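Local coordinates for flavin reductase domain protein, FMN-binding (Shewanella baltica, PDB 3HMZ) that binds flavin mononucleotide and probably acts as an NAD(P)-dependent oxidoreductase of the flavoredoxin family, at residues A[41-46]-A[96-101]. Numbering follows the deposited sequence. Where two conformers were deposited one is given.
With FMN (flavin mononucleotide), chain B.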
loop_
_atom_site.group_PDB
_atom_site.type_symbol
_atom_site.label_atom_id
_atom_site.label_comp_id
_atom_site.label_asym_id
_atom_site.label_seq_id
_atom_site.Cartn_x
_atom_site.Cartn_y
_atom_site.Cartn_z
ATOM N N ILE A 41 -1.859 -28.071 7.219
ATOM C CA ILE A 41 -1.206 -27.232 8.207
ATOM C C ILE A 41 -1.466 -25.781 7.778
ATOM O O ILE A 41 -1.310 -25.437 6.615
ATOM C CB ILE A 41 0.328 -27.458 8.260
ATOM C CG1 ILE A 41 0.659 -28.964 8.503
ATOM C CG2 ILE A 41 0.952 -26.553 9.321
ATOM C CD1 ILE A 41 0.166 -29.463 9.855
ATOM N N ASP A 42 -1.842 -24.966 8.736
ATOM C CA ASP A 42 -2.145 -23.544 8.521
ATOM C C ASP A 42 -1.012 -22.661 8.999
ATOM O O ASP A 42 -0.264 -22.993 9.919
ATOM C CB ASP A 42 -3.435 -23.180 9.282
ATOM C CG ASP A 42 -4.665 -23.835 8.699
ATOM O OD1 ASP A 42 -4.775 -23.901 7.474
ATOM O OD2 ASP A 42 -5.574 -24.234 9.452
ATOM N N ASN A 43 -0.915 -21.491 8.380
ATOM C CA ASN A 43 0.027 -20.509 8.810
ATOM C C ASN A 43 -0.497 -19.105 8.531
ATOM O O ASN A 43 -1.375 -18.916 7.699
ATOM C CB ASN A 43 1.396 -20.659 8.155
ATOM C CG ASN A 43 2.500 -20.017 8.956
ATOM O OD1 ASN A 43 2.360 -19.759 10.155
ATOM N ND2 ASN A 43 3.629 -19.767 8.291
ATOM N N VAL A 44 0.034 -18.166 9.295
ATOM C CA VAL A 44 -0.281 -16.749 9.166
ATOM C C VAL A 44 1.046 -15.972 9.355
ATOM O O VAL A 44 1.807 -16.261 10.262
ATOM C CB VAL A 44 -1.312 -16.282 10.238
ATOM C CG1 VAL A 44 -1.642 -14.754 10.078
ATOM C CG2 VAL A 44 -2.576 -17.177 10.263
HETATM N N MSE A 45 1.265 -14.961 8.516
HETATM C CA MSE A 45 2.346 -13.992 8.684
HETATM C C MSE A 45 1.813 -12.579 8.428
HETATM O O MSE A 45 0.697 -12.419 7.938
HETATM C CB MSE A 45 3.513 -14.269 7.727
HETATM C CG MSE A 45 3.162 -14.169 6.240
HETATM SE SE MSE A 45 4.686 -14.278 5.090
HETATM C CE MSE A 45 4.829 -12.451 4.508
ATOM N N ALA A 46 2.625 -11.584 8.777
ATOM C CA ALA A 46 2.302 -10.180 8.511
ATOM C C ALA A 46 2.943 -9.768 7.182
ATOM O O ALA A 46 4.070 -10.195 6.853
ATOM C CB ALA A 46 2.777 -9.269 9.618
ATOM N N VAL A 96 3.057 -12.433 14.603
ATOM C CA VAL A 96 3.081 -13.324 13.422
ATOM C C VAL A 96 4.102 -12.877 12.378
ATOM O O VAL A 96 4.502 -13.684 11.547
ATOM C CB VAL A 96 1.710 -13.548 12.749
ATOM C CG1 VAL A 96 0.712 -14.198 13.768
ATOM C CG2 VAL A 96 1.142 -12.265 12.169
ATOM N N GLY A 97 4.510 -11.613 12.466
ATOM C CA GLY A 97 5.557 -11.078 11.626
ATOM C C GLY A 97 6.952 -11.115 12.229
ATOM O O GLY A 97 7.893 -10.601 11.615
ATOM N N SER A 98 7.080 -11.711 13.419
ATOM C CA SER A 98 8.350 -11.778 14.143
ATOM C C SER A 98 8.759 -13.207 14.520
ATOM O O SER A 98 9.798 -13.398 15.165
ATOM C CB SER A 98 8.249 -10.920 15.397
ATOM O OG SER A 98 7.944 -9.584 15.112
ATOM N N GLN A 99 7.951 -14.188 14.124
ATOM C CA GLN A 99 8.140 -15.609 14.427
ATOM C C GLN A 99 7.822 -16.419 13.191
ATOM O O GLN A 99 6.839 -16.108 12.530
ATOM C CB GLN A 99 7.133 -15.988 15.534
ATOM C CG GLN A 99 7.340 -15.234 16.849
ATOM C CD GLN A 99 6.286 -15.517 17.904
ATOM O OE1 GLN A 99 5.726 -16.598 17.966
ATOM N NE2 GLN A 99 6.008 -14.519 18.740
ATOM N N SER A 100 8.591 -17.468 12.893
ATOM C CA SER A 100 8.299 -18.339 11.756
ATOM C C SER A 100 7.784 -19.669 12.229
ATOM O O SER A 100 8.277 -20.233 13.233
ATOM C CB SER A 100 9.545 -18.599 10.888
ATOM O OG SER A 100 9.252 -19.489 9.786
ATOM N N LEU A 101 6.796 -20.182 11.506
ATOM C CA LEU A 101 6.262 -21.516 11.749
ATOM C C LEU A 101 7.358 -22.573 11.618
ATOM O O LEU A 101 7.282 -23.600 12.272
ATOM C CB LEU A 101 5.132 -21.835 10.775
ATOM C CG LEU A 101 4.381 -23.163 10.976
ATOM C CD1 LEU A 101 3.655 -23.204 12.309
ATOM C CD2 LEU A 101 3.446 -23.360 9.827
HETATM N N1 FMN B . 7.580 -10.393 5.120
HETATM C C2 FMN B . 7.386 -10.432 3.760
HETATM O O2 FMN B . 7.869 -11.362 3.113
HETATM N N3 FMN B . 6.629 -9.444 3.159
HETATM C C4 FMN B . 6.089 -8.400 3.845
HETATM O O4 FMN B . 5.435 -7.530 3.212
HETATM C C4A FMN B . 6.314 -8.362 5.231
HETATM N N5 FMN B . 5.784 -7.347 6.006
HETATM C C5A FMN B . 5.816 -7.384 7.393
HETATM C C6 FMN B . 5.116 -6.442 8.163
HETATM C C7 FMN B . 5.165 -6.464 9.552
HETATM C C7M FMN B . 4.398 -5.463 10.359
HETATM C C8 FMN B . 5.931 -7.444 10.188
HETATM C C8M FMN B . 6.025 -7.506 11.700
HETATM C C9 FMN B . 6.609 -8.375 9.413
HETATM C C9A FMN B . 6.582 -8.385 8.027
HETATM N N10 FMN B . 7.244 -9.323 7.239
HETATM C C10 FMN B . 7.056 -9.359 5.867
HETATM C "C1'" FMN B . 7.983 -10.485 7.846
HETATM C "C2'" FMN B . 7.176 -11.785 7.966
HETATM O "O2'" FMN B . 5.847 -11.553 8.462
HETATM C "C3'" FMN B . 7.971 -12.683 8.907
HETATM O "O3'" FMN B . 9.205 -13.026 8.282
HETATM C "C4'" FMN B . 7.184 -13.903 9.426
HETATM O "O4'" FMN B . 7.851 -14.354 10.600
HETATM C "C5'" FMN B . 7.070 -15.043 8.432
HETATM O "O5'" FMN B . 6.385 -16.111 9.087
HETATM P P FMN B . 6.389 -17.579 8.451
HETATM O O1P FMN B . 5.749 -18.422 9.540
HETATM O O2P FMN B . 5.636 -17.581 7.150
HETATM O O3P FMN B . 7.821 -17.972 8.196
#
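No hydrogen bond joins strand residues 41-46 to segment 96-101; FMN links them instead, its ribityl phosphate chain held by both. One phosphate oxygen, O1P, accepts from Asn43 ND2 and from the backbone Leu101 N, each at 2.8 Å and nearly linear, while Ser100 OG binds O3P at 2.6 Å. Along the ribityl chain, O4' donates to Gln99 O (2.8 Å) and O2' to Ala46 O (2.8 Å). This is the cofactor cleft of the flavin reductase-like FMN-binding domain: strand 41-55 belongs to the antiparallel sheet, and segment 96-101 runs from the last residue of helix 90-96 into the loop leading to helix 107-111. The direct contact lies at the two ends of this segment, which bows away from the strand between them. At one end the CA-H of Met45, a selenomethionine, points at Val96 O (CA to O 3.6 Å), and Val96 CG2 packs on Val44 CG1 and Ala46 CB, both at 4.3 Å. Gly97 CA lies 3.9 Å from Ala46 CB; a side chain here would clash with that methyl and with flavin C8M. At the other end Leu101 CB packs 3.5 Å from Asn43 OD1, and Leu101 CD2 lies 4.1 Å from Ile41 CG2. The Asn43 side chain also packs beside Thr70 and Lys107, both of which hydrogen-bond FMN. Lys107 NZ additionally hydrogen-bonds Val44 O and Val96 O, providing a second bridge between the segments.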